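PDB 6XXW: beta-glucuronidase from Dictyoglomus thermophilum, which probably hydrolyses beta-D-glucuronides, releasing glucuronic acid, as a member of glycoside hydrolase family 2. Local coordinates for residues Val38-Thr43 and Tyr49-Val54; Ala56-Ile61 and Val74-Ser79; Phe101-Val104 and Asn109-Thr112; Ile137-Asp142 and Arg184-Tyr189. All blocks are in the same frame, centred on the assembly; numbering follows the deposited sequence.

Overall arrangement
Local strand pairing and packing across a core combine here within the sugar-binding domain of family 2. The four contacts follow one another along the chain, contact 1 closing before contact 2 opens and so on, yet all reach the same curled antiparallel sheet. Strand 73-81 of contact 2 lies between strand 32-43 of contact 1 and strand 134-142 of contact 4; strand 101-106 of contact 3 flanks 134-142 in turn. Contacts 1 and 2 have centres about 5 Å apart, contacts 3 and 4 about 9 Å. Strand 185-191 pairs with 32-43, bringing a late strand beside an early one, while contact 4 packs it against 134-142. Contacts 1 and 2 additionally touch a second subunit.

Contact 1 (Val38-Thr43 and Tyr49-Val54); sequences VWEFRT and YILMPV
Tyr49 and Arg42 meet at one end of this hairpin, where the arginine CD lies over a face of the tyrosine ring, 3.9 Å from its centroid. The guanidinium stands almost upright to that ring (planes 89° apart) and turns its edge to the hydroxyl; the bond from Arg42 NE to Tyr49 OH is weak at 3.4 Å, and the firmer partner of the arginine is Asp46 O, reached by NH2. Glu40 CB comes to 3.6 Å from Tyr49 CD1. With an alanine in place of Tyr49, the aliphatic run of Arg42 would probably lose the ring it lies against and be held mainly through its guanidinium end. On the face carrying Trp39, Phe41 and Met52, the methionine bends at chi2 and chi3 (67° and 62°), folding CE back over the middle of the Phe41 ring, 3.8 Å from the centroid, with SD farther above the same face in a Met-aromatic contact. Val54 CG2 makes a CH-pi contact over the Trp39 five-membered ring, displaced toward its rim. Beneath these side chains, antiparallel backbone bonds set the register: Trp39 N to Met52 O at 2.9 Å, Ile50 N to Phe41 O at 2.8 Å, each with its return bond. Farther out, Phe41 meets Tyr76 of strand 73-81 edge-to-face, Trp39 reaches strand 134-142, and Leu51 and Pro53 pack on Leu351 and Ile323 of the second subunit.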
loop_
_atom_site.group_PDB
_atom_site.type_symbol
_atom_site.label_atom_id
_atom_site.label_comp_id
_atom_site.label_asym_id
_atom_site.label_seq_id
_atom_site.Cartn_x
_atom_site.Cartn_y
_atom_site.Cartn_z
ATOM N N VAL A 38 28.518 -11.894 -15.271
ATOM C CA VAL A 38 28.847 -10.483 -15.084
ATOM C C VAL A 38 29.755 -10.039 -16.224
ATOM O O VAL A 38 30.842 -10.595 -16.410
ATOM C CB VAL A 38 29.523 -10.243 -13.725
ATOM C CG1 VAL A 38 29.873 -8.772 -13.555
ATOM C CG2 VAL A 38 28.632 -10.716 -12.596
ATOM N N TRP A 39 29.333 -9.017 -16.965
ATOM C CA TRP A 39 30.125 -8.465 -18.056
ATOM C C TRP A 39 30.581 -7.055 -17.708
ATOM O O TRP A 39 30.047 -6.414 -16.807
ATOM C CB TRP A 39 29.321 -8.401 -19.354
ATOM C CG TRP A 39 28.956 -9.706 -20.012
ATOM C CD1 TRP A 39 28.391 -10.804 -19.430
ATOM C CD2 TRP A 39 29.098 -10.013 -21.397
ATOM N NE1 TRP A 39 28.172 -11.782 -20.375
ATOM C CE2 TRP A 39 28.604 -11.319 -21.591
ATOM C CE3 TRP A 39 29.589 -9.304 -22.497
ATOM C CZ2 TRP A 39 28.590 -11.932 -22.846
ATOM C CZ3 TRP A 39 29.581 -9.912 -23.740
ATOM C CH2 TRP A 39 29.096 -11.218 -23.902
ATOM N N GLU A 40 31.559 -6.551 -18.454
ATOM C CA GLU A 40 31.864 -5.130 -18.354
ATOM C C GLU A 40 30.988 -4.373 -19.349
ATOM O O GLU A 40 30.594 -4.913 -20.387
ATOM C CB GLU A 40 33.348 -4.867 -18.615
ATOM C CG GLU A 40 34.227 -5.314 -17.452
ATOM C CD GLU A 40 35.699 -5.011 -17.661
ATOM O OE1 GLU A 40 36.401 -5.871 -18.206
ATOM O OE2 GLU A 40 36.160 -3.926 -17.250
ATOM N N PHE A 41 30.681 -3.117 -19.023
ATOM C CA PHE A 41 29.651 -2.364 -19.733
ATOM C C PHE A 41 30.035 -0.891 -19.747
ATOM O O PHE A 41 30.509 -0.360 -18.742
ATOM C CB PHE A 41 28.282 -2.579 -19.051
ATOM C CG PHE A 41 27.141 -1.728 -19.592
ATOM C CD1 PHE A 41 26.965 -0.411 -19.178
ATOM C CD2 PHE A 41 26.194 -2.283 -20.435
ATOM C CE1 PHE A 41 25.895 0.357 -19.661
ATOM C CE2 PHE A 41 25.121 -1.523 -20.911
ATOM C CZ PHE A 41 24.977 -0.210 -20.516
ATOM N N ARG A 42 29.822 -0.236 -20.887
ATOM C CA ARG A 42 30.055 1.199 -20.985
ATOM C C ARG A 42 29.096 1.780 -22.009
ATOM O O ARG A 42 28.483 1.051 -22.790
ATOM C CB ARG A 42 31.501 1.521 -21.380
ATOM C CG ARG A 42 31.892 0.967 -22.746
ATOM C CD ARG A 42 33.364 1.217 -23.077
ATOM N NE ARG A 42 33.635 0.771 -24.439
ATOM C CZ ARG A 42 33.443 1.534 -25.505
ATOM N NH1 ARG A 42 33.683 1.048 -26.714
ATOM N NH2 ARG A 42 33.019 2.787 -25.351
ATOM N N THR A 43 28.954 3.103 -21.985
ATOM C CA THR A 43 28.144 3.805 -22.969
ATOM C C THR A 43 29.048 4.455 -24.013
ATOM O O THR A 43 30.268 4.510 -23.867
ATOM C CB THR A 43 27.240 4.861 -22.316
ATOM O OG1 THR A 43 28.039 5.836 -21.641
ATOM C CG2 THR A 43 26.274 4.212 -21.315
ATOM N N TYR A 49 34.403 1.440 -17.611
ATOM C CA TYR A 49 33.407 0.380 -17.574
ATOM C C TYR A 49 32.749 0.308 -16.196
ATOM O O TYR A 49 33.347 0.678 -15.185
ATOM C CB TYR A 49 34.030 -0.980 -17.893
ATOM C CG TYR A 49 34.446 -1.191 -19.337
ATOM C CD1 TYR A 49 33.551 -1.689 -20.274
ATOM C CD2 TYR A 49 35.747 -0.921 -19.755
ATOM C CE1 TYR A 49 33.934 -1.900 -21.595
ATOM C CE2 TYR A 49 36.134 -1.123 -21.070
ATOM C CZ TYR A 49 35.223 -1.612 -21.984
ATOM O OH TYR A 49 35.595 -1.817 -23.298
ATOM N N ILE A 50 31.509 -0.182 -16.165
ATOM C CA ILE A 50 30.892 -0.625 -14.912
ATOM C C ILE A 50 30.583 -2.110 -15.068
ATOM O O ILE A 50 30.793 -2.683 -16.145
ATOM C CB ILE A 50 29.618 0.181 -14.570
ATOM C CG1 ILE A 50 28.605 0.099 -15.713
ATOM C CG2 ILE A 50 29.941 1.643 -14.261
ATOM C CD1 ILE A 50 27.246 0.714 -15.357
ATOM N N LEU A 51 30.068 -2.745 -14.021
ATOM C CA LEU A 51 29.643 -4.135 -14.126
ATOM C C LEU A 51 28.167 -4.218 -14.503
ATOM O O LEU A 51 27.352 -3.418 -14.043
ATOM C CB LEU A 51 29.883 -4.878 -12.812
ATOM C CG LEU A 51 31.356 -4.919 -12.385
ATOM C CD1 LEU A 51 31.517 -5.694 -11.080
ATOM C CD2 LEU A 51 32.223 -5.523 -13.491
ATOM N N MET A 52 27.829 -5.214 -15.325
ATOM C CA MET A 52 26.459 -5.370 -15.789
ATOM C C MET A 52 26.115 -6.844 -15.958
ATOM O O MET A 52 26.803 -7.559 -16.697
ATOM C CB MET A 52 26.263 -4.624 -17.112
ATOM C CG MET A 52 24.820 -4.531 -17.594
ATOM S SD MET A 52 23.769 -3.502 -16.551
ATOM C CE MET A 52 24.555 -1.886 -16.679
ATOM N N PRO A 53 25.049 -7.333 -15.325
ATOM C CA PRO A 53 24.650 -8.730 -15.536
ATOM C C PRO A 53 24.104 -8.958 -16.942
ATOM O O PRO A 53 23.502 -8.075 -17.555
ATOM C CB PRO A 53 23.562 -8.953 -14.473
ATOM C CG PRO A 53 22.915 -7.584 -14.341
ATOM C CD PRO A 53 24.083 -6.597 -14.484
ATOM N N VAL A 54 24.335 -10.166 -17.450
ATOM C CA VAL A 54 23.803 -10.617 -18.731
ATOM C C VAL A 54 23.229 -12.013 -18.521
ATOM O O VAL A 54 23.936 -12.895 -18.014
ATOM C CB VAL A 54 24.895 -10.610 -19.822
ATOM C CG1 VAL A 54 24.400 -11.302 -21.103
ATOM C CG2 VAL A 54 25.336 -9.183 -20.124
#

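Contact 2 (Ala56-Ile61 and Val74-Ser79); sequences ASFNDI and VYYKKS
Phe58 points its ring at Val74, and this is where the two segments pack firmly: the ring atom CE2 sits 3.9 Å from Val74 CG1 and equally close to CG2, so one corner of the ring rests between two methyls. The ring gets there because CG lies between the backbone N and the carbonyl carbon (chi1 62°), which swings it from the loop toward strand 74-79. At the ring edge, near its plane, Tyr76 OH approaches Phe58 CD2 to 3.9 Å, a van der Waals contact. The other side is looser and hydrated. Ala56 O and Tyr76 OH are 4.1 Å apart, and one water spans them, donating to Ala56 O (2.6 Å) and accepting from Tyr76 OH (2.8 Å), which gives both buried polar atoms a partner. Replacing Phe58 by a glycine would probably open a gap beside the Val74 methyls and the hydroxyl of Tyr76. Phe41 and Met52 also press on this ring, while Phe58 is bonded through its backbone to Ser180. A loop aromatic inserted against the inner side of a strand, with a bridging water at its margin, is core packing of the beta-sandwich found at the N-terminal end of family 2 glycosidases.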
loop_
_atom_site.group_PDB
_atom_site.type_symbol
_atom_site.label_atom_id
_atom_site.label_comp_id
_atom_site.label_asym_id
_atom_site.label_seq_id
_atom_site.Cartn_x
_atom_site.Cartn_y
_atom_site.Cartn_z
ATOM N N ALA A 56 19.984 -9.274 -19.073
ATOM C CA ALA A 56 19.234 -8.278 -18.311
ATOM C C ALA A 56 19.086 -7.016 -19.146
ATOM O O ALA A 56 19.924 -6.731 -20.004
ATOM C CB ALA A 56 19.938 -7.921 -17.004
ATOM N N SER A 57 18.050 -6.239 -18.888
ATOM C CA SER A 57 18.025 -4.880 -19.396
ATOM C C SER A 57 18.968 -4.073 -18.517
ATOM O O SER A 57 19.075 -4.342 -17.325
ATOM C CB SER A 57 16.603 -4.315 -19.292
ATOM O OG SER A 57 15.695 -5.047 -20.092
ATOM N N PHE A 58 19.655 -3.075 -19.090
ATOM C CA PHE A 58 20.571 -2.305 -18.245
ATOM C C PHE A 58 19.891 -1.172 -17.480
ATOM O O PHE A 58 20.525 -0.579 -16.599
ATOM C CB PHE A 58 21.751 -1.741 -19.069
ATOM C CG PHE A 58 21.357 -0.780 -20.174
ATOM C CD1 PHE A 58 20.956 0.517 -19.888
ATOM C CD2 PHE A 58 21.411 -1.172 -21.508
ATOM C CE1 PHE A 58 20.590 1.409 -20.924
ATOM C CE2 PHE A 58 21.055 -0.286 -22.548
ATOM C CZ PHE A 58 20.649 1.005 -22.243
ATOM N N ASN A 59 18.615 -0.888 -17.762
ATOM C CA ASN A 59 18.007 0.375 -17.345
ATOM C C ASN A 59 17.818 0.469 -15.831
ATOM O O ASN A 59 17.991 1.550 -15.254
ATOM C CB ASN A 59 16.672 0.564 -18.071
ATOM C CG ASN A 59 16.821 0.474 -19.599
ATOM O OD1 ASN A 59 16.888 -0.615 -20.157
ATOM N ND2 ASN A 59 16.874 1.623 -20.262
ATOM N N ASP A 60 17.442 -0.626 -15.171
ATOM C CA ASP A 60 17.108 -0.583 -13.746
ATOM C C ASP A 60 18.204 -1.159 -12.852
ATOM O O ASP A 60 17.979 -1.337 -11.650
ATOM C CB ASP A 60 15.792 -1.319 -13.484
ATOM C CG ASP A 60 14.588 -0.610 -14.112
ATOM O OD1 ASP A 60 14.675 0.607 -14.375
ATOM O OD2 ASP A 60 13.557 -1.276 -14.352
ATOM N N ILE A 61 19.386 -1.434 -13.409
ATOM C CA ILE A 61 20.449 -2.100 -12.661
ATOM C C ILE A 61 21.182 -1.113 -11.759
ATOM O O ILE A 61 21.608 -1.467 -10.648
ATOM C CB ILE A 61 21.416 -2.795 -13.642
ATOM C CG1 ILE A 61 20.661 -3.828 -14.492
ATOM C CG2 ILE A 61 22.618 -3.445 -12.881
ATOM C CD1 ILE A 61 20.148 -5.012 -13.650
ATOM N N VAL A 74 25.453 1.215 -26.427
ATOM C CA VAL A 74 26.158 0.739 -25.248
ATOM C C VAL A 74 27.004 -0.451 -25.685
ATOM O O VAL A 74 26.786 -1.035 -26.747
ATOM C CB VAL A 74 25.207 0.365 -24.089
ATOM C CG1 VAL A 74 24.248 1.545 -23.792
ATOM C CG2 VAL A 74 24.432 -0.906 -24.414
ATOM N N TYR A 75 27.996 -0.788 -24.867
ATOM C CA TYR A 75 29.011 -1.768 -25.246
ATOM C C TYR A 75 29.227 -2.726 -24.088
ATOM O O TYR A 75 29.512 -2.291 -22.971
ATOM C CB TYR A 75 30.329 -1.079 -25.631
ATOM C CG TYR A 75 30.137 -0.083 -26.743
ATOM C CD1 TYR A 75 29.669 1.204 -26.479
ATOM C CD2 TYR A 75 30.384 -0.435 -28.063
ATOM C CE1 TYR A 75 29.457 2.118 -27.504
ATOM C CE2 TYR A 75 30.187 0.482 -29.095
ATOM C CZ TYR A 75 29.722 1.749 -28.805
ATOM O OH TYR A 75 29.525 2.654 -29.825
ATOM N N TYR A 76 29.078 -4.018 -24.360
ATOM C CA TYR A 76 29.345 -5.088 -23.408
ATOM C C TYR A 76 30.662 -5.760 -23.773
ATOM O O TYR A 76 30.992 -5.877 -24.952
ATOM C CB TYR A 76 28.232 -6.128 -23.445
ATOM C CG TYR A 76 26.898 -5.696 -22.879
ATOM C CD1 TYR A 76 26.035 -4.890 -23.610
ATOM C CD2 TYR A 76 26.485 -6.141 -21.623
ATOM C CE1 TYR A 76 24.782 -4.518 -23.095
ATOM C CE2 TYR A 76 25.241 -5.772 -21.095
ATOM C CZ TYR A 76 24.399 -4.967 -21.837
ATOM O OH TYR A 76 23.175 -4.618 -21.315
ATOM N N LYS A 77 31.415 -6.206 -22.760
ATOM C CA LYS A 77 32.719 -6.827 -22.986
ATOM C C LYS A 77 32.946 -7.963 -22.000
ATOM O O LYS A 77 32.620 -7.832 -20.815
ATOM C CB LYS A 77 33.861 -5.809 -22.834
ATOM C CG LYS A 77 35.257 -6.409 -23.018
ATOM C CD LYS A 77 36.321 -5.328 -23.105
ATOM C CE LYS A 77 37.456 -5.589 -22.142
ATOM N NZ LYS A 77 38.377 -4.419 -22.038
ATOM N N LYS A 78 33.547 -9.056 -22.480
ATOM C CA LYS A 78 33.827 -10.206 -21.628
ATOM C C LYS A 78 34.954 -11.032 -22.231
ATOM O O LYS A 78 35.060 -11.164 -23.453
ATOM C CB LYS A 78 32.590 -11.102 -21.443
ATOM C CG LYS A 78 32.735 -12.117 -20.317
ATOM C CD LYS A 78 31.432 -12.816 -19.992
ATOM C CE LYS A 78 31.461 -13.360 -18.572
ATOM N NZ LYS A 78 30.573 -14.544 -18.420
ATOM N N SER A 79 35.767 -11.613 -21.355
ATOM C CA SER A 79 36.813 -12.549 -21.754
ATOM C C SER A 79 36.288 -13.975 -21.714
ATOM O O SER A 79 35.481 -14.337 -20.850
ATOM C CB SER A 79 38.026 -12.450 -20.820
ATOM O OG SER A 79 38.662 -11.195 -20.919
HETATM O O HOH W 1 22.483 -6.776 -19.746
#

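Contact 3 (Phe101-Val104 and Asn109-Thr112); sequences FSEV and NLVT
Val104 and Val111 are brought together by their first torsions: a chi1 of -179° sets CG1 of Val104 opposite the backbone nitrogen, while CG2 of Val111 sits between its backbone N and carbonyl carbon, and the two methyls approach to 3.7 Å. The same Val111 CG2 also lies 3.4 Å from Val104 O, tucked beside the hydrogen bond made there. The other methyl of Val104, CG2, runs alongside Thr112 CG2, both side chains pointing the same way. Leu110 reaches in from the strand margin, its CD1 coming to 3.9 Å from Glu103 CB; the acidic end of Glu103 turns to Tyr105 OH instead. Two nearly straight backbone bonds grip Val104. Its N donates to Thr112 O at 3.0 Å, and its O accepts from Val111 N at 2.8 Å, each donor close to the line of the carbonyl it meets. Leu110 CA adds a CA-H...O contact to the same Val104 oxygen. Outward, Val104 packs on Phe121, Leu93 and Val95, whereas Ser102 OG is bonded to Met140 O. The bonding is offset: Val104 serves Thr112 with its N and Val111 with its O, so one residue faces two. With Val111 at a helix-like backbone (phi -101°, psi -23°) and Thr112 extended, this fits a classic beta bulge, set in the antiparallel hairpin of strands 101-106 and 109-115.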
loop_
_atom_site.group_PDB
_atom_site.type_symbol
_atom_site.label_atom_id
_atom_site.label_comp_id
_atom_site.label_asym_id
_atom_site.label_seq_id
_atom_site.Cartn_x
_atom_site.Cartn_y
_atom_site.Cartn_z
ATOM N N PHE A 101 19.268 -2.766 -32.265
ATOM C CA PHE A 101 20.318 -2.998 -33.256
ATOM C C PHE A 101 21.578 -3.471 -32.539
ATOM O O PHE A 101 21.915 -2.955 -31.466
ATOM C CB PHE A 101 20.648 -1.727 -34.048
ATOM C CG PHE A 101 19.459 -1.059 -34.674
ATOM C CD1 PHE A 101 19.131 -1.296 -35.998
ATOM C CD2 PHE A 101 18.686 -0.160 -33.950
ATOM C CE1 PHE A 101 18.040 -0.664 -36.582
ATOM C CE2 PHE A 101 17.601 0.470 -34.530
ATOM C CZ PHE A 101 17.274 0.218 -35.842
ATOM N N SER A 102 22.284 -4.442 -33.121
ATOM C CA SER A 102 23.428 -5.025 -32.430
ATOM C C SER A 102 24.547 -5.364 -33.409
ATOM O O SER A 102 24.304 -5.689 -34.573
ATOM C CB SER A 102 23.022 -6.283 -31.653
ATOM O OG SER A 102 24.103 -6.750 -30.844
ATOM N N GLU A 103 25.782 -5.282 -32.914
ATOM C CA GLU A 103 26.984 -5.713 -33.621
ATOM C C GLU A 103 27.845 -6.533 -32.668
ATOM O O GLU A 103 28.037 -6.138 -31.515
ATOM C CB GLU A 103 27.779 -4.514 -34.144
ATOM C CG GLU A 103 27.074 -3.740 -35.266
ATOM C CD GLU A 103 27.675 -2.354 -35.489
ATOM O OE1 GLU A 103 27.163 -1.620 -36.356
ATOM O OE2 GLU A 103 28.657 -1.995 -34.800
ATOM N N VAL A 104 28.375 -7.661 -33.148
ATOM C CA VAL A 104 29.131 -8.598 -32.317
ATOM C C VAL A 104 30.569 -8.669 -32.820
ATOM O O VAL A 104 30.806 -8.959 -34.001
ATOM C CB VAL A 104 28.503 -10.000 -32.311
ATOM C CG1 VAL A 104 29.315 -10.925 -31.417
ATOM C CG2 VAL A 104 27.073 -9.945 -31.834
ATOM N N ASN A 109 36.995 -8.327 -34.313
ATOM C CA ASN A 109 36.464 -8.655 -35.629
ATOM C C ASN A 109 34.941 -8.697 -35.599
ATOM O O ASN A 109 34.360 -9.436 -34.804
ATOM C CB ASN A 109 36.994 -10.009 -36.080
ATOM C CG ASN A 109 38.494 -10.027 -36.222
ATOM O OD1 ASN A 109 39.021 -9.610 -37.248
ATOM N ND2 ASN A 109 39.198 -10.502 -35.183
ATOM N N LEU A 110 34.301 -7.947 -36.501
ATOM C CA LEU A 110 32.844 -7.984 -36.624
ATOM C C LEU A 110 32.408 -9.321 -37.217
ATOM O O LEU A 110 32.719 -9.624 -38.373
ATOM C CB LEU A 110 32.366 -6.830 -37.495
ATOM C CG LEU A 110 30.883 -6.936 -37.843
ATOM C CD1 LEU A 110 30.044 -6.524 -36.629
ATOM C CD2 LEU A 110 30.558 -6.097 -39.076
ATOM N N VAL A 111 31.686 -10.127 -36.442
ATOM C CA VAL A 111 31.243 -11.431 -36.921
ATOM C C VAL A 111 29.781 -11.440 -37.365
ATOM O O VAL A 111 29.401 -12.298 -38.175
ATOM C CB VAL A 111 31.489 -12.533 -35.865
ATOM C CG1 VAL A 111 32.975 -12.625 -35.534
ATOM C CG2 VAL A 111 30.662 -12.299 -34.594
ATOM N N THR A 112 28.959 -10.513 -36.878
ATOM C CA THR A 112 27.600 -10.386 -37.383
ATOM C C THR A 112 26.981 -9.099 -36.856
ATOM O O THR A 112 27.462 -8.492 -35.892
ATOM C CB THR A 112 26.715 -11.584 -37.003
ATOM O OG1 THR A 112 25.475 -11.498 -37.714
ATOM C CG2 THR A 112 26.434 -11.597 -35.525
#

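Contact 4 (Ile137-Asp142 and Arg184-Tyr189); sequences IEIMVD and RPVVIY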
loop_
_atom_site.group_PDB
_atom_site.type_symbol
_atom_site.label_atom_id
_atom_site.label_comp_id
_atom_site.label_asym_id
_atom_site.label_seq_id
_atom_site.Cartn_x
_atom_site.Cartn_y
_atom_site.Cartn_z
ATOM N N ILE A 137 35.045 -10.955 -26.348
ATOM C CA ILE A 137 33.821 -10.673 -27.083
ATOM C C ILE A 137 33.332 -9.287 -26.687
ATOM O O ILE A 137 33.353 -8.913 -25.503
ATOM C CB ILE A 137 32.735 -11.733 -26.839
ATOM C CG1 ILE A 137 31.432 -11.273 -27.513
ATOM C CG2 ILE A 137 32.547 -11.979 -25.343
ATOM C CD1 ILE A 137 30.384 -12.346 -27.629
ATOM N N GLU A 138 32.922 -8.511 -27.678
ATOM C CA GLU A 138 32.285 -7.231 -27.415
ATOM C C GLU A 138 30.993 -7.165 -28.209
ATOM O O GLU A 138 30.948 -7.566 -29.375
ATOM C CB GLU A 138 33.211 -6.065 -27.770
ATOM C CG GLU A 138 34.453 -6.013 -26.884
ATOM C CD GLU A 138 35.444 -4.969 -27.330
ATOM O OE1 GLU A 138 35.450 -3.872 -26.727
ATOM O OE2 GLU A 138 36.207 -5.246 -28.288
ATOM N N ILE A 139 29.934 -6.687 -27.564
ATOM C CA ILE A 139 28.626 -6.591 -28.191
ATOM C C ILE A 139 28.153 -5.153 -28.056
ATOM O O ILE A 139 28.048 -4.633 -26.940
ATOM C CB ILE A 139 27.608 -7.572 -27.582
ATOM C CG1 ILE A 139 28.086 -9.011 -27.818
ATOM C CG2 ILE A 139 26.203 -7.333 -28.193
ATOM C CD1 ILE A 139 27.311 -10.093 -27.077
ATOM N N MET A 140 27.918 -4.500 -29.189
ATOM C CA MET A 140 27.313 -3.182 -29.205
ATOM C C MET A 140 25.809 -3.355 -29.351
ATOM O O MET A 140 25.343 -4.168 -30.154
ATOM C CB MET A 140 27.881 -2.338 -30.354
ATOM C CG MET A 140 27.415 -0.889 -30.406
ATOM S SD MET A 140 25.697 -0.663 -30.994
ATOM C CE MET A 140 25.791 -1.279 -32.680
ATOM N N VAL A 141 25.053 -2.590 -28.572
ATOM C CA VAL A 141 23.595 -2.599 -28.640
ATOM C C VAL A 141 23.133 -1.153 -28.735
ATOM O O VAL A 141 23.586 -0.308 -27.964
ATOM C CB VAL A 141 22.959 -3.286 -27.413
ATOM C CG1 VAL A 141 21.441 -3.291 -27.542
ATOM C CG2 VAL A 141 23.509 -4.722 -27.231
ATOM N N ASP A 142 22.227 -0.875 -29.668
ATOM C CA ASP A 142 21.696 0.467 -29.898
ATOM C C ASP A 142 20.191 0.395 -29.700
ATOM O O ASP A 142 19.525 -0.429 -30.336
ATOM C CB ASP A 142 22.053 0.943 -31.316
ATOM C CG ASP A 142 21.793 2.438 -31.545
ATOM O OD1 ASP A 142 20.984 3.054 -30.833
ATOM O OD2 ASP A 142 22.398 3.004 -32.473
ATOM N N ARG A 184 18.614 -11.937 -23.604
ATOM C CA ARG A 184 18.595 -13.391 -23.585
ATOM C C ARG A 184 20.033 -13.891 -23.675
ATOM O O ARG A 184 20.928 -13.141 -24.075
ATOM C CB ARG A 184 17.717 -13.944 -24.722
ATOM C CG ARG A 184 16.260 -13.476 -24.581
ATOM C CD ARG A 184 15.355 -13.907 -25.715
ATOM N NE ARG A 184 14.106 -13.149 -25.670
ATOM C CZ ARG A 184 13.314 -12.955 -26.722
ATOM N NH1 ARG A 184 13.640 -13.479 -27.901
ATOM N NH2 ARG A 184 12.197 -12.251 -26.596
ATOM N N PRO A 185 20.277 -15.144 -23.286
ATOM C CA PRO A 185 21.659 -15.594 -23.066
ATOM C C PRO A 185 22.538 -15.504 -24.306
ATOM O O PRO A 185 22.094 -15.724 -25.433
ATOM C CB PRO A 185 21.480 -17.049 -22.614
ATOM C CG PRO A 185 20.158 -17.033 -21.895
ATOM C CD PRO A 185 19.304 -16.116 -22.740
ATOM N N VAL A 186 23.794 -15.151 -24.069
ATOM C CA VAL A 186 24.859 -15.254 -25.056
ATOM C C VAL A 186 25.555 -16.585 -24.827
ATOM O O VAL A 186 25.980 -16.879 -23.704
ATOM C CB VAL A 186 25.858 -14.099 -24.910
ATOM C CG1 VAL A 186 26.956 -14.221 -25.965
ATOM C CG2 VAL A 186 25.144 -12.732 -24.997
ATOM N N VAL A 187 25.662 -17.409 -25.870
ATOM C CA VAL A 187 26.314 -18.704 -25.705
ATOM C C VAL A 187 27.211 -18.981 -26.903
ATOM O O VAL A 187 27.025 -18.440 -27.995
ATOM C CB VAL A 187 25.304 -19.866 -25.512
ATOM C CG1 VAL A 187 24.255 -19.523 -24.435
ATOM C CG2 VAL A 187 24.632 -20.197 -26.825
ATOM N N ILE A 188 28.200 -19.835 -26.674
ATOM C CA ILE A 188 29.059 -20.364 -27.724
ATOM C C ILE A 188 28.857 -21.871 -27.760
ATOM O O ILE A 188 28.829 -22.523 -26.714
ATOM C CB ILE A 188 30.535 -20.004 -27.485
ATOM C CG1 ILE A 188 30.698 -18.489 -27.464
ATOM C CG2 ILE A 188 31.403 -20.558 -28.605
ATOM C CD1 ILE A 188 32.125 -18.039 -27.395
ATOM N N TYR A 189 28.673 -22.421 -28.950
ATOM C CA TYR A 189 28.447 -23.852 -29.043
ATOM C C TYR A 189 29.208 -24.399 -30.237
ATOM O O TYR A 189 29.534 -23.663 -31.173
ATOM C CB TYR A 189 26.941 -24.184 -29.107
ATOM C CG TYR A 189 26.192 -23.735 -30.339
ATOM C CD1 TYR A 189 25.641 -22.453 -30.424
ATOM C CD2 TYR A 189 25.988 -24.606 -31.401
ATOM C CE1 TYR A 189 24.924 -22.047 -31.550
ATOM C CE2 TYR A 189 25.281 -24.208 -32.534
ATOM C CZ TYR A 189 24.756 -22.933 -32.605
ATOM O OH TYR A 189 24.060 -22.559 -33.727
#
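Ile139 and Val186 meet tip to tip across the interior, Ile139 CD1 lying 4.0 Å from Val186 CG2. This is the apolar part of the contact, and it has a second member: Val186 CG1 faces Ile137 CD1 at 4.2 Å. The two methyls of one valine are thus shared between two isoleucines that stand two residues apart on strand 134-142 and point to the same side. Ile139 carries CG1 anti to its carbonyl carbon (chi1 -63°) and then runs out extended, which puts CD1 at the far end of its reach. Backbone contact is absent: the CA atoms of Ile139 and Val186 are 10.0 Å apart, a separation spanned by side chains alone. Each strand finds its hydrogen bonds with other neighbours: Ile139 bonds with Tyr76 and Met140 with Glu103, while strand 185-191 pairs with 32-43 and 90-99. Aromatic packing joins the pair, since the six-membered part of the Trp39 ring touches both Ile139 CD1 and Val186 CB. Among polar interactions beyond the pair, Arg184, where the chain turns a corner, forms a salt bridge with Glu308 and bonds to Phe118 O. With branched aliphatic groups and no hydrogen bond between the segments, the chemistry implies a modest, non-directional apolar contact, held by dispersion and exclusion of water, that joins strands 134-142 and 185-191 through the buried core.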